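Local coordinates for protein ricin B-like lectin (Macrolepiota procera, PDB 4IZX) that binds lactose through its galactose unit, consistent with a carbohydrate-binding role for this beta-trefoil lectin, at residues 31-35 and 117-122; 19-23 and 41-45; 94-98 and 133-137; 62-66 and 77-83. All coordinates share one frame. Where two conformers were deposited one is given. Residues are numbered along the deposited sequence.

Overall arrangement
Contacts 1 and 2 share the galactose site and touch each other, their centres about 10 Å apart. Strands 20-23 and 31-34 are neighbours in one sheet, and Ile32 O lies 2.8 Å from Asp22 N. Galactose rests on Tyr34 and Ile32 of contact 1 and is hydrogen-bonded by Asp22 and Asn41 of contact 2. Contacts 3 and 4 lie on opposite sides of the chain's centre, about 21 Å apart between centres. Both reach the interior. Trp135 of contact 3 packs on Ile21 (CZ3 to CG1, 3.5 Å). Leu64 of contact 4 packs on Trp44 (CD1 to CH2, 3.9 Å) and on Ile31 (CD1 to CD1, 3.7 Å).

Contact 1. Residues 31-35 and 117-122; sequences IIGYP and TPGTPV. With GAL (beta-D-galactopyranose), chain B.
Tyr34 lays one ring face over the galactose, with CE2 3.6 Å from GAL C3. Its chi1 is t (-156°). On the protein side, Tyr34 CD1 meets Pro118 CB at 3.6 Å. Pro35 CD extends this patch, 3.7 Å from Pro118 CG. The two backbones run antiparallel but splayed, with axes 128° apart and 4.3 Å at closest approach. Ile32 pairs with Pro121 as a non-hydrogen-bonded pair, CA to CA 4.3 Å. Hydrogen bonds run from Val122 N to Ile31 O (3.0 Å), Gly33 N to Thr120 O (2.8 Å) and Gly119 N to Gly33 O (2.9 Å). Strands 31-34 and 120-126 thus join distant parts of the beta-trefoil beside its sugar site. A type II turn spans Thr117 to Thr120, and Gly119 takes its positive phi (100°). Thr120 N and OG1 both bond Thr117 O, at 3.1 and 2.7 Å. Ile32, chi1 p and chi2 t, sets CD1 3.7 Å from GAL C6. Ile31 CG2 packs inward on Val122 CB at 3.9 Å.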
loop_
_atom_site.group_PDB
_atom_site.type_symbol
_atom_site.label_atom_id
_atom_site.label_comp_id
_atom_site.label_asym_id
_atom_site.label_seq_id
_atom_site.Cartn_x
_atom_site.Cartn_y
_atom_site.Cartn_z
ATOM N N ILE A 31 -3.634 -8.126 -3.222
ATOM C CA ILE A 31 -3.719 -6.686 -3.077
ATOM C C ILE A 31 -3.754 -6.016 -4.429
ATOM O O ILE A 31 -2.871 -6.260 -5.272
ATOM C CB ILE A 31 -2.552 -6.136 -2.233
ATOM C CG1 ILE A 31 -2.457 -6.807 -0.861
ATOM C CG2 ILE A 31 -2.650 -4.621 -2.102
ATOM C CD1 ILE A 31 -3.664 -6.649 0.037
ATOM N N ILE A 32 -4.807 -5.233 -4.673
ATOM C CA ILE A 32 -5.094 -4.692 -5.976
ATOM C C ILE A 32 -5.398 -3.203 -5.882
ATOM O O ILE A 32 -5.723 -2.678 -4.805
ATOM C CB ILE A 32 -6.299 -5.431 -6.616
ATOM C CG1 ILE A 32 -7.554 -5.285 -5.730
ATOM C CG2 ILE A 32 -5.963 -6.895 -6.859
ATOM C CD1 ILE A 32 -8.838 -5.836 -6.338
ATOM N N GLY A 33 -5.353 -2.526 -7.017
ATOM C CA GLY A 33 -5.930 -1.201 -7.143
ATOM C C GLY A 33 -7.378 -1.280 -7.528
ATOM O O GLY A 33 -7.731 -2.033 -8.443
ATOM N N TYR A 34 -8.248 -0.492 -6.887
ATOM C CA TYR A 34 -9.664 -0.568 -7.144
ATOM C C TYR A 34 -10.293 0.769 -6.856
ATOM O O TYR A 34 -9.858 1.477 -5.937
ATOM C CB TYR A 34 -10.293 -1.668 -6.256
ATOM C CG TYR A 34 -11.603 -2.254 -6.775
ATOM C CD1 TYR A 34 -11.602 -3.314 -7.683
ATOM C CD2 TYR A 34 -12.808 -1.803 -6.309
ATOM C CE1 TYR A 34 -12.772 -3.920 -8.087
ATOM C CE2 TYR A 34 -13.993 -2.367 -6.718
ATOM C CZ TYR A 34 -13.972 -3.432 -7.619
ATOM O OH TYR A 34 -15.161 -4.062 -7.948
ATOM N N PRO A 35 -11.364 1.148 -7.572
ATOM C CA PRO A 35 -12.057 2.403 -7.219
ATOM C C PRO A 35 -12.559 2.380 -5.773
ATOM O O PRO A 35 -13.063 1.378 -5.306
ATOM C CB PRO A 35 -13.189 2.478 -8.243
ATOM C CG PRO A 35 -12.638 1.744 -9.444
ATOM C CD PRO A 35 -11.879 0.571 -8.827
ATOM N N THR A 117 -7.222 -0.029 -14.292
ATOM C CA THR A 117 -8.191 -1.100 -14.363
ATOM C C THR A 117 -8.440 -1.640 -12.968
ATOM O O THR A 117 -7.488 -1.972 -12.230
ATOM C CB THR A 117 -7.685 -2.233 -15.281
ATOM O OG1 THR A 117 -7.435 -1.712 -16.581
ATOM C CG2 THR A 117 -8.684 -3.356 -15.395
ATOM N N PRO A 118 -9.714 -1.778 -12.575
ATOM C CA PRO A 118 -9.984 -2.411 -11.287
ATOM C C PRO A 118 -9.418 -3.828 -11.259
ATOM O O PRO A 118 -9.650 -4.595 -12.187
ATOM C CB PRO A 118 -11.517 -2.380 -11.195
ATOM C CG PRO A 118 -11.901 -1.196 -12.039
ATOM C CD PRO A 118 -10.946 -1.254 -13.199
ATOM N N GLY A 119 -8.678 -4.158 -10.195
ATOM C CA GLY A 119 -8.023 -5.448 -10.110
ATOM C C GLY A 119 -6.547 -5.449 -10.468
ATOM O O GLY A 119 -5.880 -6.466 -10.311
ATOM N N THR A 120 -6.021 -4.319 -10.896
ATOM C CA THR A 120 -4.595 -4.230 -11.203
ATOM C C THR A 120 -3.752 -4.565 -9.957
ATOM O O THR A 120 -3.932 -3.957 -8.911
ATOM C CB THR A 120 -4.263 -2.807 -11.701
ATOM O OG1 THR A 120 -4.933 -2.593 -12.929
ATOM C CG2 THR A 120 -2.792 -2.573 -11.878
ATOM N N PRO A 121 -2.813 -5.500 -10.055
ATOM C CA PRO A 121 -2.069 -5.872 -8.839
ATOM C C PRO A 121 -1.159 -4.750 -8.350
ATOM O O PRO A 121 -0.582 -3.985 -9.138
ATOM C CB PRO A 121 -1.222 -7.050 -9.318
ATOM C CG PRO A 121 -1.999 -7.655 -10.433
ATOM C CD PRO A 121 -2.655 -6.493 -11.139
ATOM N N VAL A 122 -1.036 -4.658 -7.034
ATOM C CA VAL A 122 -0.015 -3.851 -6.403
ATOM C C VAL A 122 1.200 -4.759 -6.134
ATOM O O VAL A 122 1.045 -5.876 -5.629
ATOM C CB VAL A 122 -0.503 -3.215 -5.090
ATOM C CG1 VAL A 122 0.578 -2.333 -4.464
ATOM C CG2 VAL A 122 -1.783 -2.432 -5.318
HETATM C C1 GAL B . -15.154 -6.985 -4.399
HETATM C C2 GAL B . -14.788 -5.879 -3.458
HETATM C C3 GAL B . -13.900 -4.858 -4.169
HETATM C C4 GAL B . -12.721 -5.565 -4.850
HETATM C C5 GAL B . -13.268 -6.651 -5.748
HETATM C C6 GAL B . -12.176 -7.421 -6.488
HETATM O O2 GAL B . -15.967 -5.232 -3.023
HETATM O O3 GAL B . -13.460 -3.903 -3.203
HETATM O O4 GAL B . -11.859 -6.164 -3.861
HETATM O O5 GAL B . -14.008 -7.600 -4.983
HETATM O O6 GAL B . -12.779 -8.386 -7.372
#

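Contact 2. Residues 19-23 and 41-45; sequences TVIDL and NQQWT. With GAL (beta-D-galactopyranose), chain B.
Asp22 is the polar centre of the galactose site. Its OD1 accepts from GAL O4 and its OD2 from GAL O3, both at 2.6 Å. OD2 also accepts from Gln42 NE2 at 2.8 Å. Asn41 ND2 gives to GAL O3 and to Leu23 O, each at 3.0 Å. Gln42 thus holds the carboxylate in place, while Asn41 ties the sugar to the Leu23 backbone. Asp22 has chi1 t, Asn41 p and Gln42 m with chi2 t. The backbones cross steeply, their touching parts 110° apart, with Asp22 CA 4.6 Å from Gln42 CA. Residues 20-23 are extended. Asn41 and Gln42 are turned, with psi near 0° and 14°, before the chain straightens at Trp44. Leu23 N bonds Asn41 O at 2.9 Å. Ile21 O takes Trp44 NE1 at 3.1 Å and a water at 2.8 Å, which also gives to Gln42 O at 2.7 Å. Trp44, chi1 m and chi2 94°, brings CZ2 to 4.1 Å from Ile21 CG2 and CH2 to 4.1 Å from Leu23 CB. Asp and Asn on the galactose hydroxyls, with the Tyr34 ring over the sugar, are features of ricin-type sites. His37 NE2 and Gly25 N also hydrogen-bond galactose. Strand 31-34 borders Asp22 in the sheet, while strands 9-14 and 53-57 pack against Trp44.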
loop_
_atom_site.group_PDB
_atom_site.type_symbol
_atom_site.label_atom_id
_atom_site.label_comp_id
_atom_site.label_asym_id
_atom_site.label_seq_id
_atom_site.Cartn_x
_atom_site.Cartn_y
_atom_site.Cartn_z
ATOM N N THR A 19 -7.077 5.068 -8.073
ATOM C CA THR A 19 -7.591 3.907 -7.409
ATOM C C THR A 19 -6.852 3.706 -6.082
ATOM O O THR A 19 -5.809 4.293 -5.852
ATOM C CB THR A 19 -7.495 2.694 -8.332
ATOM O OG1 THR A 19 -6.129 2.548 -8.716
ATOM C CG2 THR A 19 -8.394 2.858 -9.576
ATOM N N VAL A 20 -7.440 2.899 -5.198
ATOM C CA VAL A 20 -6.923 2.698 -3.856
ATOM C C VAL A 20 -6.417 1.285 -3.650
ATOM O O VAL A 20 -6.798 0.344 -4.374
ATOM C CB VAL A 20 -7.956 3.049 -2.775
ATOM C CG1 VAL A 20 -8.455 4.468 -2.931
ATOM C CG2 VAL A 20 -9.102 2.057 -2.736
ATOM N N ILE A 21 -5.594 1.112 -2.619
ATOM C CA ILE A 21 -5.117 -0.197 -2.200
ATOM C C ILE A 21 -6.265 -0.968 -1.567
ATOM O O ILE A 21 -6.834 -0.532 -0.542
ATOM C CB ILE A 21 -3.916 -0.084 -1.243
ATOM C CG1 ILE A 21 -2.777 0.691 -1.913
ATOM C CG2 ILE A 21 -3.507 -1.438 -0.731
ATOM C CD1 ILE A 21 -1.480 0.695 -1.134
ATOM N N ASP A 22 -6.578 -2.118 -2.146
ATOM C CA ASP A 22 -7.788 -2.883 -1.860
ATOM C C ASP A 22 -7.390 -4.345 -1.659
ATOM O O ASP A 22 -6.651 -4.928 -2.437
ATOM C CB ASP A 22 -8.725 -2.626 -3.059
ATOM C CG ASP A 22 -10.011 -3.452 -3.103
ATOM O OD1 ASP A 22 -9.913 -4.696 -2.969
ATOM O OD2 ASP A 22 -11.086 -2.831 -3.361
ATOM N N LEU A 23 -7.879 -4.924 -0.560
ATOM C CA LEU A 23 -7.754 -6.338 -0.296
ATOM C C LEU A 23 -8.860 -7.038 -1.067
ATOM O O LEU A 23 -10.045 -6.928 -0.754
ATOM C CB LEU A 23 -7.852 -6.636 1.182
ATOM C CG LEU A 23 -7.812 -8.111 1.566
ATOM C CD1 LEU A 23 -6.587 -8.800 1.021
ATOM C CD2 LEU A 23 -7.874 -8.278 3.059
ATOM N N ASN A 41 -12.365 -3.335 3.314
ATOM C CA ASN A 41 -11.244 -3.945 2.618
ATOM C C ASN A 41 -10.398 -2.927 1.853
ATOM O O ASN A 41 -9.392 -3.297 1.252
ATOM C CB ASN A 41 -11.723 -5.047 1.669
ATOM C CG ASN A 41 -12.574 -4.520 0.531
ATOM O OD1 ASN A 41 -13.498 -3.723 0.747
ATOM N ND2 ASN A 41 -12.252 -4.911 -0.686
ATOM N N GLN A 42 -10.781 -1.648 1.907
ATOM C CA GLN A 42 -10.061 -0.533 1.319
ATOM C C GLN A 42 -9.539 0.404 2.419
ATOM O O GLN A 42 -9.130 1.526 2.121
ATOM C CB GLN A 42 -10.947 0.198 0.363
ATOM C CG GLN A 42 -11.586 -0.695 -0.679
ATOM C CD GLN A 42 -12.360 0.082 -1.709
ATOM O OE1 GLN A 42 -13.175 0.936 -1.368
ATOM N NE2 GLN A 42 -12.138 -0.215 -2.972
ATOM N N GLN A 43 -9.552 -0.051 3.678
ATOM C CA GLN A 43 -9.144 0.701 4.824
ATOM C C GLN A 43 -8.083 -0.060 5.580
ATOM O O GLN A 43 -8.197 -1.270 5.782
ATOM C CB GLN A 43 -10.362 1.024 5.705
ATOM C CG GLN A 43 -11.411 1.845 4.978
ATOM C CD GLN A 43 -12.622 2.195 5.800
ATOM O OE1 GLN A 43 -13.770 2.227 5.292
ATOM N NE2 GLN A 43 -12.394 2.527 7.034
ATOM N N TRP A 44 -7.082 0.662 6.078
ATOM C CA TRP A 44 -5.863 0.096 6.640
ATOM C C TRP A 44 -5.536 0.812 7.929
ATOM O O TRP A 44 -5.372 2.042 7.946
ATOM C CB TRP A 44 -4.712 0.233 5.624
ATOM C CG TRP A 44 -5.021 -0.496 4.353
ATOM C CD1 TRP A 44 -5.577 0.040 3.231
ATOM C CD2 TRP A 44 -4.868 -1.907 4.110
ATOM N NE1 TRP A 44 -5.797 -0.943 2.306
ATOM C CE2 TRP A 44 -5.373 -2.151 2.815
ATOM C CE3 TRP A 44 -4.404 -2.982 4.861
ATOM C CZ2 TRP A 44 -5.398 -3.427 2.263
ATOM C CZ3 TRP A 44 -4.407 -4.242 4.304
ATOM C CH2 TRP A 44 -4.914 -4.457 3.033
ATOM N N THR A 45 -5.485 0.058 9.024
ATOM C CA THR A 45 -5.208 0.587 10.340
ATOM C C THR A 45 -3.705 0.539 10.548
ATOM O O THR A 45 -3.060 -0.506 10.479
ATOM C CB THR A 45 -5.958 -0.189 11.438
ATOM O OG1 THR A 45 -7.331 -0.297 11.145
ATOM C CG2 THR A 45 -5.666 0.366 12.789
HETATM C C1 GAL B . -15.154 -6.985 -4.399
HETATM C C2 GAL B . -14.788 -5.879 -3.458
HETATM C C3 GAL B . -13.900 -4.858 -4.169
HETATM C C4 GAL B . -12.721 -5.565 -4.850
HETATM C C5 GAL B . -13.268 -6.651 -5.748
HETATM C C6 GAL B . -12.176 -7.421 -6.488
HETATM O O2 GAL B . -15.967 -5.232 -3.023
HETATM O O3 GAL B . -13.460 -3.903 -3.203
HETATM O O4 GAL B . -11.859 -6.164 -3.861
HETATM O O5 GAL B . -14.008 -7.600 -4.983
HETATM O O6 GAL B . -12.779 -8.386 -7.372
HETATM O O HOH W 1 -6.901 2.042 0.615
#

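Contact 3. Residues 94-98 and 133-137; sequences ENAFR and QTWTI
Gln133, with chi1 m and chi2 t, starts residues 133-137 in a turned backbone (psi 8°). Its OE1 accepts from Arg98 NH1 at 3.0 Å. Both ends have further partners: Arg98 is salt-bridged to Asp90, and Gln133 NE2 bonds Asp109. Thr134 is extended, chi1 p, and its CG2 lies over a face of the Arg98 guanidinium, 3.5 Å from NH2. Its CA makes a CA-H...O contact with Phe97 O at 3.4 Å, and its CB is 4.2 Å from Ala96 CB. Trp135 forms the single beta bridge, an antiparallel hydrogen-bonded pair with Phe97, CA to CA 5.1 Å. Phe97 N gives to Trp135 O at 2.8 Å, and Trp135 N gives to Phe97 O at 2.9 Å. End to end, the touching parts run 124° apart. Thr136 CG2 packs 3.9 Å from Asn95 O, where residues 94-96 lead into strand 97-100. Ile137, chi1 m and chi2 t, places CD1 over the Phe97 ring, 3.9 Å from the centroid, a CH-pi contact. Phe97 has chi1 m and chi2 -91°. A water bonded to Asn95 O (2.8 Å) and Ile137 N (3.0 Å) bridges the end. Phe97 also lines the pocket occupied by benzamidine. This bridge links two parts of the beta-trefoil: strand 135-138 pairs next with strand 9-14, and strand 97-100 with strand 86-89.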
loop_
_atom_site.group_PDB
_atom_site.type_symbol
_atom_site.label_atom_id
_atom_site.label_comp_id
_atom_site.label_asym_id
_atom_site.label_seq_id
_atom_site.Cartn_x
_atom_site.Cartn_y
_atom_site.Cartn_z
ATOM N N GLU A 94 5.623 16.498 -1.798
ATOM C CA GLU A 94 5.538 16.407 -0.358
ATOM C C GLU A 94 4.137 15.982 0.143
ATOM O O GLU A 94 3.971 15.685 1.309
ATOM C CB GLU A 94 5.943 17.745 0.263
ATOM C CG GLU A 94 4.944 18.859 -0.017
ATOM C CD GLU A 94 5.272 20.193 0.611
ATOM O OE1 GLU A 94 6.456 20.549 0.667
ATOM O OE2 GLU A 94 4.320 20.897 0.999
ATOM N N ASN A 95 3.137 15.994 -0.729
ATOM C CA ASN A 95 1.802 15.581 -0.333
ATOM C C ASN A 95 1.613 14.058 -0.358
ATOM O O ASN A 95 0.561 13.571 0.002
ATOM C CB ASN A 95 0.783 16.215 -1.288
ATOM C CG ASN A 95 0.994 17.683 -1.463
ATOM O OD1 ASN A 95 1.419 18.195 -2.533
ATOM N ND2 ASN A 95 0.703 18.393 -0.405
ATOM N N ALA A 96 2.560 13.366 -0.932
ATOM C CA ALA A 96 2.447 11.958 -1.179
ATOM C C ALA A 96 3.552 11.181 -0.492
ATOM O O ALA A 96 4.523 11.757 -0.011
ATOM C CB ALA A 96 2.442 11.687 -2.687
ATOM N N PHE A 97 3.420 9.876 -0.497
ATOM C CA PHE A 97 4.261 8.950 0.207
ATOM C C PHE A 97 4.729 7.811 -0.693
ATOM O O PHE A 97 4.077 7.442 -1.677
ATOM C CB PHE A 97 3.470 8.299 1.378
ATOM C CG PHE A 97 3.053 9.278 2.435
ATOM C CD1 PHE A 97 3.856 9.537 3.520
ATOM C CD2 PHE A 97 1.840 9.921 2.366
ATOM C CE1 PHE A 97 3.433 10.337 4.546
ATOM C CE2 PHE A 97 1.432 10.760 3.364
ATOM C CZ PHE A 97 2.225 10.956 4.460
ATOM N N ARG A 98 5.839 7.217 -0.278
ATOM C CA ARG A 98 6.312 5.945 -0.761
ATOM C C ARG A 98 6.383 4.970 0.403
ATOM O O ARG A 98 6.678 5.352 1.540
ATOM C CB ARG A 98 7.695 6.088 -1.415
ATOM C CG ARG A 98 7.613 6.893 -2.706
ATOM C CD ARG A 98 8.980 7.223 -3.246
ATOM N NE ARG A 98 8.891 7.959 -4.489
ATOM C CZ ARG A 98 8.838 7.424 -5.692
ATOM N NH1 ARG A 98 8.953 6.124 -5.841
ATOM N NH2 ARG A 98 8.698 8.201 -6.758
ATOM N N GLN A 133 4.222 4.912 -8.271
ATOM C CA GLN A 133 4.851 4.500 -7.017
ATOM C C GLN A 133 4.594 5.436 -5.855
ATOM O O GLN A 133 5.208 5.291 -4.796
ATOM C CB GLN A 133 6.363 4.350 -7.203
ATOM C CG GLN A 133 6.755 3.409 -8.319
ATOM C CD GLN A 133 8.211 3.039 -8.236
ATOM O OE1 GLN A 133 9.043 3.745 -7.644
ATOM N NE2 GLN A 133 8.547 1.888 -8.794
ATOM N N THR A 134 3.712 6.425 -6.035
ATOM C CA THR A 134 3.449 7.407 -5.002
ATOM C C THR A 134 1.962 7.389 -4.640
ATOM O O THR A 134 1.098 7.101 -5.494
ATOM C CB THR A 134 3.894 8.813 -5.432
ATOM O OG1 THR A 134 3.094 9.329 -6.506
ATOM C CG2 THR A 134 5.355 8.842 -5.838
ATOM N N TRP A 135 1.690 7.699 -3.378
ATOM C CA TRP A 135 0.399 7.389 -2.776
ATOM C C TRP A 135 0.033 8.492 -1.807
ATOM O O TRP A 135 0.864 8.952 -1.033
ATOM C CB TRP A 135 0.470 6.059 -1.990
ATOM C CG TRP A 135 1.039 4.887 -2.767
ATOM C CD1 TRP A 135 2.341 4.592 -2.923
ATOM C CD2 TRP A 135 0.311 3.932 -3.515
ATOM N NE1 TRP A 135 2.479 3.493 -3.724
ATOM C CE2 TRP A 135 1.242 3.056 -4.077
ATOM C CE3 TRP A 135 -1.053 3.680 -3.711
ATOM C CZ2 TRP A 135 0.859 1.941 -4.822
ATOM C CZ3 TRP A 135 -1.424 2.587 -4.480
ATOM C CH2 TRP A 135 -0.477 1.724 -4.997
ATOM N N THR A 136 -1.250 8.865 -1.774
ATOM C CA THR A 136 -1.754 9.701 -0.679
ATOM C C THR A 136 -2.335 8.819 0.410
ATOM O O THR A 136 -2.796 7.729 0.139
ATOM C CB THR A 136 -2.760 10.739 -1.149
ATOM O OG1 THR A 136 -3.846 10.069 -1.756
ATOM C CG2 THR A 136 -2.111 11.691 -2.101
ATOM N N ILE A 137 -2.258 9.271 1.645
ATOM C CA ILE A 137 -2.772 8.540 2.812
ATOM C C ILE A 137 -3.725 9.502 3.532
ATOM O O ILE A 137 -3.273 10.529 4.047
ATOM C CB ILE A 137 -1.629 8.064 3.744
ATOM C CG1 ILE A 137 -0.647 7.159 2.989
ATOM C CG2 ILE A 137 -2.199 7.375 4.960
ATOM C CD1 ILE A 137 0.600 6.810 3.775
HETATM O O HOH W 2 -1.269 12.143 1.601
#

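Contact 4. Residues 62-66 and 77-83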
loop_
_atom_site.group_PDB
_atom_site.type_symbol
_atom_site.label_atom_id
_atom_site.label_comp_id
_atom_site.label_asym_id
_atom_site.label_seq_id
_atom_site.Cartn_x
_atom_site.Cartn_y
_atom_site.Cartn_z
ATOM N N SER A 62 -5.982 -9.349 8.661
ATOM C CA SER A 62 -4.689 -9.637 8.076
ATOM C C SER A 62 -3.894 -8.358 7.902
ATOM O O SER A 62 -4.455 -7.266 7.971
ATOM C CB SER A 62 -4.848 -10.349 6.703
ATOM O OG SER A 62 -5.533 -11.567 6.809
ATOM N N TYR A 63 -2.604 -8.504 7.605
ATOM C CA TYR A 63 -1.721 -7.370 7.415
ATOM C C TYR A 63 -1.286 -7.272 5.967
ATOM O O TYR A 63 -1.181 -8.250 5.242
ATOM C CB TYR A 63 -0.492 -7.465 8.329
ATOM C CG TYR A 63 -0.838 -7.366 9.792
ATOM C CD1 TYR A 63 -1.205 -8.496 10.500
ATOM C CD2 TYR A 63 -0.853 -6.154 10.443
ATOM C CE1 TYR A 63 -1.569 -8.408 11.846
ATOM C CE2 TYR A 63 -1.200 -6.039 11.781
ATOM C CZ TYR A 63 -1.576 -7.163 12.496
ATOM O OH TYR A 63 -1.916 -7.044 13.826
ATOM N N LEU A 64 -0.972 -6.056 5.548
ATOM C CA LEU A 64 -0.392 -5.845 4.227
ATOM C C LEU A 64 1.045 -6.346 4.241
ATOM O O LEU A 64 1.892 -5.856 5.012
ATOM C CB LEU A 64 -0.409 -4.353 3.917
ATOM C CG LEU A 64 -0.071 -3.980 2.495
ATOM C CD1 LEU A 64 -1.270 -4.300 1.603
ATOM C CD2 LEU A 64 0.296 -2.520 2.360
ATOM N N GLY A 65 1.346 -7.338 3.397
ATOM C CA GLY A 65 2.671 -7.932 3.312
ATOM C C GLY A 65 2.991 -8.332 1.877
ATOM O O GLY A 65 2.428 -7.802 0.920
ATOM N N ILE A 66 3.987 -9.205 1.743
ATOM C CA ILE A 66 4.485 -9.582 0.411
ATOM C C ILE A 66 4.589 -11.058 0.174
ATOM O O ILE A 66 4.699 -11.846 1.116
ATOM C CB ILE A 66 5.858 -8.947 0.120
ATOM C CG1 ILE A 66 6.961 -9.302 1.138
ATOM C CG2 ILE A 66 5.673 -7.447 0.075
ATOM C CD1 ILE A 66 8.304 -8.769 0.704
ATOM N N VAL A 77 0.383 -9.155 -0.804
ATOM C CA VAL A 77 -0.660 -10.062 -0.346
ATOM C C VAL A 77 -0.951 -9.797 1.133
ATOM O O VAL A 77 -0.116 -9.296 1.880
ATOM C CB VAL A 77 -0.258 -11.540 -0.539
ATOM C CG1 VAL A 77 -0.180 -11.921 -2.014
ATOM C CG2 VAL A 77 1.013 -11.890 0.222
ATOM N N ALA A 78 -2.156 -10.187 1.549
ATOM C CA ALA A 78 -2.488 -10.251 2.953
ATOM C C ALA A 78 -1.717 -11.360 3.656
ATOM O O ALA A 78 -1.630 -12.455 3.133
ATOM C CB ALA A 78 -3.971 -10.564 3.101
ATOM N N VAL A 79 -1.185 -11.077 4.833
ATOM C CA VAL A 79 -0.391 -12.043 5.600
ATOM C C VAL A 79 -0.882 -12.073 7.042
ATOM O O VAL A 79 -1.493 -11.127 7.550
ATOM C CB VAL A 79 1.114 -11.728 5.537
ATOM C CG1 VAL A 79 1.615 -11.836 4.122
ATOM C CG2 VAL A 79 1.475 -10.376 6.134
ATOM N N ASN A 80 -0.610 -13.175 7.720
ATOM C CA ASN A 80 -1.081 -13.384 9.079
ATOM C C ASN A 80 -0.402 -12.462 10.096
ATOM O O ASN A 80 -1.055 -11.921 10.962
ATOM C CB ASN A 80 -0.844 -14.860 9.423
ATOM C CG ASN A 80 -1.401 -15.238 10.768
ATOM O OD1 ASN A 80 -0.643 -15.395 11.749
ATOM N ND2 ASN A 80 -2.694 -15.396 10.833
ATOM N N ASP A 81 0.924 -12.392 10.018
ATOM C CA ASP A 81 1.725 -11.722 11.025
ATOM C C ASP A 81 1.950 -10.250 10.570
ATOM O O ASP A 81 2.099 -9.984 9.370
ATOM C CB ASP A 81 3.107 -12.405 11.154
ATOM C CG ASP A 81 3.095 -13.737 11.839
ATOM O OD1 ASP A 81 2.019 -14.264 12.149
ATOM O OD2 ASP A 81 4.213 -14.263 11.961
ATOM N N PRO A 82 2.106 -9.311 11.502
ATOM C CA PRO A 82 2.425 -7.940 11.135
ATOM C C PRO A 82 3.702 -7.887 10.316
ATOM O O PRO A 82 4.710 -8.527 10.642
ATOM C CB PRO A 82 2.604 -7.242 12.485
ATOM C CG PRO A 82 1.871 -8.081 13.472
ATOM C CD PRO A 82 1.977 -9.465 12.947
ATOM N N PHE A 83 3.646 -7.139 9.232
ATOM C CA PHE A 83 4.786 -6.954 8.343
ATOM C C PHE A 83 5.182 -5.476 8.373
ATOM O O PHE A 83 4.363 -4.592 8.128
ATOM C CB PHE A 83 4.445 -7.377 6.915
ATOM C CG PHE A 83 5.594 -7.297 5.966
ATOM C CD1 PHE A 83 6.486 -8.326 5.840
ATOM C CD2 PHE A 83 5.824 -6.146 5.255
ATOM C CE1 PHE A 83 7.562 -8.230 4.977
ATOM C CE2 PHE A 83 6.896 -6.046 4.390
ATOM C CZ PHE A 83 7.760 -7.104 4.242
HETATM O O HOH W 3 1.740 -4.702 7.594
#
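A bare backbone at Gly65 makes the hollow in this beta hairpin. Val79 CG2 fills it, 3.9 Å from Gly65 CA, and a CB on Gly65 would clash with that methyl. The Phe83 ring covers the same hollow, with CG 4.0 Å from Gly65 CA and CZ 3.9 Å from Ile66 CG1. At the other end, Tyr63 lies flat under the returning loop. Pro82 CA sits over its face, 3.7 Å from the ring centroid, and Pro82 CG reaches CZ of Tyr63 at 3.7 Å. Val79 CG2 also meets Tyr63 CB at 4.1 Å. Leu64 and Ala78 face the other way, toward the beta-trefoil interior. Strands 63-66 and 76-79 are held by Tyr63 N to Val79 O (2.8 Å), Val79 N to Tyr63 O (2.9 Å), Gly65 N to Val77 O (2.9 Å) and Val77 N to Gly65 O (3.0 Å). Backbone hydrogen bonds thus fix the register, while apolar and CH-pi contacts hold Pro82 and Phe83 against the hairpin.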